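Local coordinates for protein thiamine-monophosphate kinase (Stenotrophomonas maltophilia, PDB 6XEP) that probably catalyses the ATP-dependent phosphorylation of thiamine monophosphate to thiamine diphosphate, the active form of vitamin B1, at residues 218-232 with 269-283. Sequence-based numbering, arbitrary orientation.
Sequences AHAAVDVSDGLLADL and ALRGGDDYELCFTAA
Strands 220-224 and 277-282 form an antiparallel ladder that runs into two loops of the predicted active site. Val-222 and Cys-279 are a hydrogen-bonded pair, with Val-222 N to Cys-279 O at 2.8 Å and Cys-279 N to Val-222 O at 2.9 Å. Tyr-276 and Glu-277 both face Val-224, which makes a G1 beta bulge. Val-224 N gives Glu-277 O a nearly straight bond, while the bond from Tyr-276 N to Val-224 O is weak.

On one face of the ladder, Cys-279 is the centre of an apolar cluster. Its CB meets Val-224 CG2 at 3.7 Å. Its SG, anti to the backbone N (chi1 176°), extends to Leu-228 CD1 and Leu-232 CD1 of the following helix. On the other face, Leu-278 CD2 packs on Asp-223 CB, and helix 68-85 lies against both residues; Ser-81 of that helix bonds Asp-223 OD2.

Past the bulge, Ser-225 CB approaches Tyr-276 CE1 obliquely. Asp-274 N bonds Ser-225 O from above the carbonyl plane. Asp-231 OD2 accepts from the backbone N of both Ser-225 and Asp-226, which ties this loop to the first turn of helix 228-239. Two waters share Asp-275 OD2 and link it to Gly-227 N, weakly, and to Leu-228 N. Asp-275 OD1 is held by Gly-169 N.

Farther on, Leu-229 N bonds Leu-270 O at 3.1 Å, and Leu-229 CD1 lies over one face of the Arg-271 guanidinium, whose NH1 forms a salt bridge with Asp-267.

Asp-223 and Asp-226 are predicted to bind magnesium, Ser-225 ATP and Asp-274 the substrate. The paired strands and their loops belong to the PurM-like C-terminal domain of the AIR synthase-related family.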
loop_
_atom_site.group_PDB
_atom_site.type_symbol
_atom_site.label_atom_id
_atom_site.label_comp_id
_atom_site.label_asym_id
_atom_site.label_seq_id
_atom_site.Cartn_x
_atom_site.Cartn_y
_atom_site.Cartn_z
ATOM N N ALA A 218 8.970 6.964 28.104
ATOM C CA ALA A 218 8.972 8.234 27.395
ATOM C C ALA A 218 7.592 8.875 27.425
ATOM O O ALA A 218 6.586 8.221 27.699
ATOM C CB ALA A 218 9.419 8.047 25.940
ATOM N N HIS A 219 7.560 10.171 27.135
ATOM C CA HIS A 219 6.320 10.931 27.033
ATOM C C HIS A 219 5.870 11.143 25.599
ATOM O O HIS A 219 4.666 11.102 25.314
ATOM C CB HIS A 219 6.487 12.298 27.703
ATOM C CG HIS A 219 6.497 12.244 29.198
ATOM N ND1 HIS A 219 7.072 13.230 29.973
ATOM C CD2 HIS A 219 5.977 11.344 30.062
ATOM C CE1 HIS A 219 6.926 12.925 31.252
ATOM N NE2 HIS A 219 6.252 11.792 31.334
ATOM N N ALA A 220 6.813 11.404 24.699
ATOM C CA ALA A 220 6.517 11.675 23.300
ATOM C C ALA A 220 7.667 11.150 22.461
ATOM O O ALA A 220 8.798 11.029 22.939
ATOM C CB ALA A 220 6.305 13.172 23.052
ATOM N N ALA A 221 7.374 10.838 21.204
ATOM C CA ALA A 221 8.405 10.315 20.320
ATOM C C ALA A 221 8.072 10.664 18.877
ATOM O O ALA A 221 6.917 10.892 18.521
ATOM C CB ALA A 221 8.551 8.784 20.469
ATOM N N VAL A 222 9.107 10.659 18.039
ATOM C CA VAL A 222 8.958 10.886 16.608
ATOM C C VAL A 222 10.127 10.183 15.943
ATOM O O VAL A 222 11.189 10.037 16.543
ATOM C CB VAL A 222 8.925 12.406 16.291
ATOM C CG1 VAL A 222 10.263 13.074 16.654
ATOM C CG2 VAL A 222 8.600 12.646 14.834
ATOM N N ASP A 223 9.944 9.729 14.705
ATOM C CA ASP A 223 11.124 9.219 14.031
ATOM C C ASP A 223 11.776 10.328 13.215
ATOM O O ASP A 223 11.112 11.260 12.740
ATOM C CB ASP A 223 10.841 7.952 13.212
ATOM C CG ASP A 223 10.218 8.210 11.884
ATOM O OD1 ASP A 223 9.397 9.147 11.784
ATOM O OD2 ASP A 223 10.534 7.411 10.944
ATOM N N VAL A 224 13.098 10.282 13.161
ATOM C CA VAL A 224 13.899 11.325 12.537
ATOM C C VAL A 224 14.210 10.850 11.125
ATOM O O VAL A 224 15.083 10.004 10.917
ATOM C CB VAL A 224 15.178 11.621 13.321
ATOM C CG1 VAL A 224 15.902 12.812 12.671
ATOM C CG2 VAL A 224 14.832 11.924 14.766
ATOM N N SER A 225 13.473 11.378 10.157
ATOM C CA SER A 225 13.722 11.046 8.757
ATOM C C SER A 225 13.838 12.263 7.871
ATOM O O SER A 225 14.400 12.144 6.782
ATOM C CB SER A 225 12.613 10.143 8.203
ATOM O OG SER A 225 11.367 10.794 8.276
ATOM N N ASP A 226 13.334 13.428 8.310
ATOM C CA ASP A 226 13.508 14.689 7.598
ATOM C C ASP A 226 14.512 15.608 8.288
ATOM O O ASP A 226 14.517 16.823 8.036
ATOM C CB ASP A 226 12.174 15.417 7.462
ATOM C CG ASP A 226 11.211 14.694 6.554
ATOM O OD1 ASP A 226 11.657 14.156 5.521
ATOM O OD2 ASP A 226 10.006 14.672 6.873
ATOM N N GLY A 227 15.324 15.059 9.167
ATOM C CA GLY A 227 16.289 15.801 9.950
ATOM C C GLY A 227 15.754 16.101 11.330
ATOM O O GLY A 227 14.553 16.317 11.527
ATOM N N LEU A 228 16.665 16.130 12.306
ATOM C CA LEU A 228 16.278 16.314 13.703
ATOM C C LEU A 228 15.394 17.546 13.886
ATOM O O LEU A 228 14.359 17.477 14.546
ATOM C CB LEU A 228 17.526 16.427 14.582
ATOM C CG LEU A 228 17.240 16.735 16.057
ATOM C CD1 LEU A 228 16.517 15.563 16.720
ATOM C CD2 LEU A 228 18.516 17.090 16.794
ATOM N N LEU A 229 15.785 18.682 13.303
ATOM C CA LEU A 229 15.047 19.919 13.553
ATOM C C LEU A 229 13.615 19.836 13.036
ATOM O O LEU A 229 12.676 20.283 13.707
ATOM C CB LEU A 229 15.780 21.109 12.924
ATOM C CG LEU A 229 17.168 21.345 13.536
ATOM C CD1 LEU A 229 17.751 22.632 12.978
ATOM C CD2 LEU A 229 17.120 21.400 15.060
ATOM N N ALA A 230 13.424 19.268 11.849
ATOM C CA ALA A 230 12.083 19.158 11.290
ATOM C C ALA A 230 11.220 18.231 12.133
ATOM O O ALA A 230 10.086 18.573 12.483
ATOM C CB ALA A 230 12.160 18.653 9.843
ATOM N N ASP A 231 11.764 17.072 12.512
ATOM C CA ASP A 231 10.969 16.068 13.208
ATOM C C ASP A 231 10.766 16.422 14.677
ATOM O O ASP A 231 9.651 16.289 15.201
ATOM C CB ASP A 231 11.616 14.692 13.025
ATOM C CG ASP A 231 11.413 14.156 11.610
ATOM O OD1 ASP A 231 10.243 14.068 11.177
ATOM O OD2 ASP A 231 12.407 13.890 10.914
ATOM N N LEU A 232 11.800 16.913 15.356
ATOM C CA LEU A 232 11.565 17.442 16.696
ATOM C C LEU A 232 10.589 18.607 16.649
ATOM O O LEU A 232 9.797 18.798 17.580
ATOM C CB LEU A 232 12.887 17.888 17.315
ATOM C CG LEU A 232 12.877 18.421 18.729
ATOM C CD1 LEU A 232 12.172 17.433 19.634
ATOM C CD2 LEU A 232 14.334 18.624 19.141
ATOM N N ALA A 269 23.946 16.503 10.892
ATOM C CA ALA A 269 23.350 15.988 12.119
ATOM C C ALA A 269 22.053 16.718 12.461
ATOM O O ALA A 269 21.109 16.105 12.972
ATOM C CB ALA A 269 24.343 16.110 13.269
ATOM N N LEU A 270 21.998 18.032 12.192
ATOM C CA LEU A 270 20.827 18.839 12.539
ATOM C C LEU A 270 19.704 18.699 11.525
ATOM O O LEU A 270 18.526 18.725 11.898
ATOM C CB LEU A 270 21.209 20.315 12.644
ATOM C CG LEU A 270 21.980 20.705 13.908
ATOM C CD1 LEU A 270 22.560 22.076 13.705
ATOM C CD2 LEU A 270 21.054 20.657 15.128
ATOM N N ARG A 271 20.049 18.587 10.238
ATOM C CA ARG A 271 19.078 18.717 9.158
ATOM C C ARG A 271 19.172 17.617 8.102
ATOM O O ARG A 271 18.449 17.683 7.097
ATOM C CB ARG A 271 19.240 20.083 8.473
ATOM C CG ARG A 271 18.884 21.253 9.372
ATOM C CD ARG A 271 19.176 22.612 8.718
ATOM N NE ARG A 271 19.279 23.647 9.745
ATOM C CZ ARG A 271 20.411 23.956 10.370
ATOM N NH1 ARG A 271 21.540 23.326 10.049
ATOM N NH2 ARG A 271 20.423 24.889 11.303
ATOM N N GLY A 272 20.020 16.614 8.302
ATOM C CA GLY A 272 20.218 15.600 7.274
ATOM C C GLY A 272 19.015 14.683 7.139
ATOM O O GLY A 272 18.352 14.344 8.118
ATOM N N GLY A 273 18.740 14.261 5.897
ATOM C CA GLY A 273 17.647 13.337 5.677
ATOM C C GLY A 273 18.011 11.898 6.015
ATOM O O GLY A 273 19.185 11.520 6.070
ATOM N N ASP A 274 16.970 11.100 6.288
ATOM C CA ASP A 274 17.030 9.629 6.250
ATOM C C ASP A 274 17.831 9.001 7.386
ATOM O O ASP A 274 18.409 7.925 7.213
ATOM C CB ASP A 274 17.581 9.142 4.913
ATOM C CG ASP A 274 16.591 9.324 3.786
ATOM O OD1 ASP A 274 15.561 10.006 3.984
ATOM O OD2 ASP A 274 16.849 8.776 2.699
ATOM N N ASP A 275 17.861 9.609 8.575
ATOM C CA ASP A 275 18.534 8.922 9.684
ATOM C C ASP A 275 17.771 7.673 10.103
ATOM O O ASP A 275 18.378 6.623 10.369
ATOM C CB ASP A 275 18.665 9.842 10.885
ATOM C CG ASP A 275 19.572 11.024 10.630
ATOM O OD1 ASP A 275 20.755 10.811 10.271
ATOM O OD2 ASP A 275 19.106 12.163 10.833
ATOM N N TYR A 276 16.441 7.778 10.155
ATOM C CA TYR A 276 15.555 6.737 10.682
ATOM C C TYR A 276 15.985 6.328 12.093
ATOM O O TYR A 276 16.003 5.154 12.461
ATOM C CB TYR A 276 15.455 5.550 9.696
ATOM C CG TYR A 276 14.821 6.064 8.417
ATOM C CD1 TYR A 276 13.489 6.441 8.411
ATOM C CD2 TYR A 276 15.570 6.261 7.249
ATOM C CE1 TYR A 276 12.882 6.955 7.263
ATOM C CE2 TYR A 276 14.969 6.776 6.090
ATOM C CZ TYR A 276 13.626 7.122 6.111
ATOM O OH TYR A 276 12.995 7.652 5.000
ATOM N N GLU A 277 16.299 7.337 12.904
ATOM C CA GLU A 277 16.488 7.204 14.340
ATOM C C GLU A 277 15.208 7.635 15.042
ATOM O O GLU A 277 14.288 8.142 14.410
ATOM C CB GLU A 277 17.689 8.043 14.798
ATOM C CG GLU A 277 19.002 7.561 14.185
ATOM C CD GLU A 277 19.489 6.212 14.753
ATOM O OE1 GLU A 277 18.805 5.594 15.611
ATOM O OE2 GLU A 277 20.587 5.766 14.347
ATOM N N LEU A 278 15.131 7.402 16.353
ATOM C CA LEU A 278 13.973 7.826 17.139
ATOM C C LEU A 278 14.385 8.961 18.065
ATOM O O LEU A 278 15.391 8.850 18.766
ATOM C CB LEU A 278 13.409 6.676 17.980
ATOM C CG LEU A 278 12.653 5.565 17.268
ATOM C CD1 LEU A 278 12.008 4.632 18.315
ATOM C CD2 LEU A 278 11.591 6.160 16.360
ATOM N N CYS A 279 13.608 10.037 18.075
ATOM C CA CYS A 279 13.800 11.140 19.018
ATOM C C CYS A 279 12.633 11.123 19.986
ATOM O O CYS A 279 11.475 11.006 19.558
ATOM C CB CYS A 279 13.885 12.483 18.282
ATOM S SG CYS A 279 14.007 13.912 19.363
ATOM N N PHE A 280 12.921 11.193 21.291
ATOM C CA PHE A 280 11.835 11.137 22.265
ATOM C C PHE A 280 12.117 12.066 23.433
ATOM O O PHE A 280 13.235 12.553 23.618
ATOM C CB PHE A 280 11.572 9.700 22.758
ATOM C CG PHE A 280 12.767 9.017 23.357
ATOM C CD1 PHE A 280 13.717 8.417 22.545
ATOM C CD2 PHE A 280 12.914 8.936 24.741
ATOM C CE1 PHE A 280 14.809 7.758 23.087
ATOM C CE2 PHE A 280 14.006 8.276 25.305
ATOM C CZ PHE A 280 14.961 7.682 24.466
ATOM N N THR A 281 11.073 12.333 24.211
ATOM C CA THR A 281 11.210 13.113 25.425
ATOM C C THR A 281 10.796 12.242 26.605
ATOM O O THR A 281 9.968 11.329 26.460
ATOM C CB THR A 281 10.375 14.418 25.374
ATOM O OG1 THR A 281 9.018 14.168 25.769
ATOM C CG2 THR A 281 10.408 15.047 23.975
ATOM N N ALA A 282 11.417 12.507 27.755
ATOM C CA ALA A 282 11.198 11.736 28.970
ATOM C C ALA A 282 11.400 12.635 30.181
ATOM O O ALA A 282 12.184 13.588 30.144
ATOM C CB ALA A 282 12.151 10.530 29.067
ATOM N N ALA A 283 10.694 12.316 31.262
ATOM C CA ALA A 283 10.905 13.025 32.517
ATOM C C ALA A 283 12.372 12.943 32.926
ATOM O O ALA A 283 13.045 11.937 32.688
ATOM C CB ALA A 283 10.011 12.434 33.613
HETATM O O HOH W 1 10.480 9.155 5.787
HETATM O O HOH W 2 16.889 12.384 9.400
HETATM O O HOH W 3 19.232 14.965 11.486
#